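PDB 5YV7: kunitz-type serine protease inhibitor homolog calcicludine from Dendroaspis angusticeps, which probably blocks L-type calcium channels as a mamba venom toxin built on the Kunitz-type protease inhibitor fold. Local coordinates for residues Arg12-Lys18 against Phe35-Gly41. Numbering follows the deposited sequence.
Sequences RIGSCKK and FLFSGCG
This contact is the two-loop tip of a Kunitz (BPTI-type) fold, where the segment corresponding to the antiprotease loop of family inhibitors, 12-18, meets 35-41. Segment 12-18 has no regular secondary structure. Residues 35-37 end strand 31-37, which pairs with strand 20-26, and the chain then turns through S38-G41. CA atoms pair as I13-F37 (4.7 Å), G14-G41 (4.3 Å) and K18-S38 (4.8 Å).

Hydrogen bonds centre on S38. Its N and OG both donate to I13 O, at 3.0 and 2.7 Å; chi1 is p. C16 N donates weakly to S38 OG (3.1 Å). K18 N donates to S38 O (3.1 Å), and S15 N to C40 O (3.3 Å). A CA-H...O contact joins G14 CA to C40 O (3.2 Å).

G14 (phi/psi 87/-175) and G41 (66/27) permit the close approach: a CB would clash with C40 O or S15 OG, respectively. G39's backbone angles (117/-18) by themselves call for glycine.

Apolar contact is slight: I13 CG1 lies 4.1 Å from F35 CD2. The F37 ring makes a cation-pi contact with R46.

The C16-C40 disulfide ties the loops covalently. C16 chi1 is m, C40 chi1 is p, chi3 is 101°, and SG-SG is 2.0 Å.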
ATOM      1  N   ARG A  12       5.471  -0.460   4.640  1.00 36.12           N
ATOM      2  CA  ARG A  12       6.618  -1.299   4.989  1.00 37.03           C
ATOM      3  C   ARG A  12       7.478  -1.521   3.748  1.00 38.62           C
ATOM      4  O   ARG A  12       7.119  -2.293   2.853  1.00 38.45           O
ATOM      5  CB  ARG A  12       6.166  -2.620   5.594  1.00 43.53           C
ATOM      6  CG  ARG A  12       7.111  -3.122   6.659  1.00 49.01           C
ATOM      7  CD  ARG A  12       6.797  -4.549   7.072  1.00 56.26           C
ATOM      8  NE  ARG A  12       7.679  -4.981   8.158  1.00 67.09           N
ATOM      9  CZ  ARG A  12       8.035  -6.243   8.397  1.00 73.62           C
ATOM     10  NH1 ARG A  12       7.577  -7.234   7.629  1.00 67.89           N
ATOM     11  NH2 ARG A  12       8.849  -6.515   9.414  1.00 74.16           N
ATOM     12  N   ILE A  13       8.627  -0.849   3.713  1.00 33.99           N
ATOM     13  CA  ILE A  13       9.541  -1.008   2.596  1.00 36.36           C
ATOM     14  C   ILE A  13      10.233  -2.370   2.637  1.00 40.81           C
ATOM     15  O   ILE A  13      10.540  -2.949   1.587  1.00 39.10           O
ATOM     16  CB  ILE A  13      10.541   0.157   2.594  1.00 38.25           C
ATOM     17  CG1 ILE A  13       9.768   1.455   2.346  1.00 37.48           C
ATOM     18  CG2 ILE A  13      11.646  -0.082   1.554  1.00 35.13           C
ATOM     19  CD1 ILE A  13      10.598   2.682   2.385  1.00 39.83           C
ATOM     20  N   GLY A  14      10.479  -2.906   3.828  1.00 39.65           N
ATOM     21  CA  GLY A  14      11.019  -4.241   3.941  1.00 37.55           C
ATOM     22  C   GLY A  14      12.533  -4.275   3.879  1.00 43.49           C
ATOM     23  O   GLY A  14      13.229  -3.256   3.808  1.00 47.48           O
ATOM     24  N   SER A  15      13.046  -5.499   3.865  1.00 42.66           N
ATOM     25  CA  SER A  15      14.442  -5.750   4.190  1.00 51.45           C
ATOM     26  C   SER A  15      15.320  -6.041   2.982  1.00 51.40           C
ATOM     27  O   SER A  15      16.543  -6.097   3.136  1.00 50.32           O
ATOM     28  CB  SER A  15      14.541  -6.919   5.188  1.00 50.18           C
ATOM     29  OG  SER A  15      13.522  -7.887   4.965  1.00 47.43           O
ATOM     30  N   CYS A  16      14.745  -6.217   1.795  1.00 47.54           N
ATOM     31  CA  CYS A  16      15.548  -6.505   0.612  1.00 45.61           C
ATOM     32  C   CYS A  16      16.240  -5.236   0.132  1.00 44.23           C
ATOM     33  O   CYS A  16      16.173  -4.183   0.767  1.00 50.25           O
ATOM     34  CB  CYS A  16      14.693  -7.141  -0.472  1.00 43.84           C
ATOM     35  SG  CYS A  16      14.566  -8.915  -0.249  1.00 47.21           S
ATOM     36  N   LYS A  17      16.913  -5.323  -1.014  1.00 50.72           N
ATOM     37  CA  LYS A  17      17.879  -4.313  -1.430  1.00 51.26           C
ATOM     38  C   LYS A  17      17.593  -3.729  -2.808  1.00 47.13           C
ATOM     39  O   LYS A  17      18.488  -3.134  -3.412  1.00 52.68           O
ATOM     40  CB  LYS A  17      19.287  -4.910  -1.412  1.00 60.99           C
ATOM     41  CG  LYS A  17      19.697  -5.556  -0.088  1.00 59.81           C
ATOM     42  CD  LYS A  17      21.192  -5.916  -0.068  1.00 77.05           C
ATOM     43  CE  LYS A  17      22.082  -4.708   0.267  1.00 86.89           C
ATOM     44  NZ  LYS A  17      22.274  -3.766  -0.887  1.00 83.02           N
ATOM     45  N   LYS A  18      16.379  -3.881  -3.327  1.00 48.90           N
ATOM     46  CA  LYS A  18      16.038  -3.363  -4.654  1.00 45.88           C
ATOM     47  C   LYS A  18      14.941  -2.310  -4.519  1.00 43.68           C
ATOM     48  O   LYS A  18      14.676  -1.810  -3.426  1.00 50.08           O
ATOM     49  CB  LYS A  18      15.634  -4.508  -5.582  1.00 44.86           C
ATOM     50  CG  LYS A  18      16.760  -5.508  -5.797  1.00 51.04           C
ATOM     51  CD  LYS A  18      17.991  -4.821  -6.398  1.00 42.46           C
ATOM     52  CE  LYS A  18      19.092  -5.812  -6.733  1.00 43.63           C
ATOM     53  NZ  LYS A  18      20.135  -5.160  -7.568  1.00 55.53           N
ATOM     54  N   PHE A  35       5.003   4.571  -3.087  1.00 34.39           N
ATOM     55  CA  PHE A  35       6.223   4.351  -2.318  1.00 36.82           C
ATOM     56  C   PHE A  35       7.089   3.327  -3.041  1.00 37.63           C
ATOM     57  O   PHE A  35       6.637   2.646  -3.967  1.00 40.46           O
ATOM     58  CB  PHE A  35       5.924   3.921  -0.869  1.00 36.31           C
ATOM     59  CG  PHE A  35       5.580   2.454  -0.691  1.00 35.18           C
ATOM     60  CD1 PHE A  35       4.292   1.988  -0.947  1.00 34.68           C
ATOM     61  CD2 PHE A  35       6.536   1.556  -0.204  1.00 32.22           C
ATOM     62  CE1 PHE A  35       3.959   0.640  -0.739  1.00 37.08           C
ATOM     63  CE2 PHE A  35       6.223   0.214   0.006  1.00 34.96           C
ATOM     64  CZ  PHE A  35       4.932  -0.254  -0.257  1.00 37.27           C
ATOM     65  N   LEU A  36       8.348   3.254  -2.627  1.00 32.46           N
ATOM     66  CA  LEU A  36       9.298   2.308  -3.193  1.00 38.89           C
ATOM     67  C   LEU A  36       9.403   1.103  -2.262  1.00 37.33           C
ATOM     68  O   LEU A  36       9.821   1.240  -1.110  1.00 35.83           O
ATOM     69  CB  LEU A  36      10.672   2.954  -3.412  1.00 35.71           C
ATOM     70  CG  LEU A  36      10.705   4.092  -4.438  1.00 40.84           C
ATOM     71  CD1 LEU A  36      12.134   4.601  -4.661  1.00 33.21           C
ATOM     72  CD2 LEU A  36      10.047   3.679  -5.769  1.00 36.73           C
ATOM     73  N   PHE A  37       9.001  -0.065  -2.765  1.00 38.33           N
ATOM     74  CA  PHE A  37       9.100  -1.322  -2.036  1.00 37.27           C
ATOM     75  C   PHE A  37      10.444  -1.985  -2.341  1.00 38.94           C
ATOM     76  O   PHE A  37      10.901  -1.990  -3.490  1.00 39.91           O
ATOM     77  CB  PHE A  37       7.930  -2.231  -2.422  1.00 36.28           C
ATOM     78  CG  PHE A  37       7.968  -3.594  -1.796  1.00 38.51           C
ATOM     79  CD1 PHE A  37       8.165  -3.746  -0.431  1.00 39.69           C
ATOM     80  CD2 PHE A  37       7.789  -4.733  -2.573  1.00 40.58           C
ATOM     81  CE1 PHE A  37       8.193  -5.018   0.154  1.00 39.32           C
ATOM     82  CE2 PHE A  37       7.806  -6.013  -1.991  1.00 40.62           C
ATOM     83  CZ  PHE A  37       8.009  -6.149  -0.630  1.00 37.93           C
ATOM     84  N   SER A  38      11.088  -2.521  -1.301  1.00 36.83           N
ATOM     85  CA  SER A  38      12.423  -3.088  -1.469  1.00 40.48           C
ATOM     86  C   SER A  38      12.400  -4.418  -2.207  1.00 41.35           C
ATOM     87  O   SER A  38      13.426  -4.813  -2.769  1.00 38.12           O
ATOM     88  CB  SER A  38      13.115  -3.266  -0.113  1.00 37.15           C
ATOM     89  OG  SER A  38      12.584  -4.373   0.582  1.00 35.85           O
ATOM     90  N   GLY A  39      11.266  -5.123  -2.211  1.00 40.69           N
ATOM     91  CA  GLY A  39      11.142  -6.396  -2.890  1.00 38.90           C
ATOM     92  C   GLY A  39      10.856  -7.583  -1.992  1.00 38.99           C
ATOM     93  O   GLY A  39      10.399  -8.617  -2.495  1.00 37.61           O
ATOM     94  N   CYS A  40      11.104  -7.475  -0.684  1.00 37.27           N
ATOM     95  CA  CYS A  40      10.657  -8.505   0.247  1.00 38.89           C
ATOM     96  C   CYS A  40      10.427  -7.896   1.629  1.00 39.22           C
ATOM     97  O   CYS A  40      10.771  -6.743   1.891  1.00 39.99           O
ATOM     98  CB  CYS A  40      11.669  -9.650   0.334  1.00 41.97           C
ATOM     99  SG  CYS A  40      13.186  -9.196   1.212  1.00 44.20           S
ATOM    100  N   GLY A  41       9.863  -8.704   2.525  1.00 41.92           N
ATOM    101  CA  GLY A  41       9.657  -8.272   3.895  1.00 36.92           C
ATOM    102  C   GLY A  41       8.660  -7.143   4.045  1.00 42.20           C
ATOM    103  O   GLY A  41       8.761  -6.357   4.993  1.00 41.77           O
TER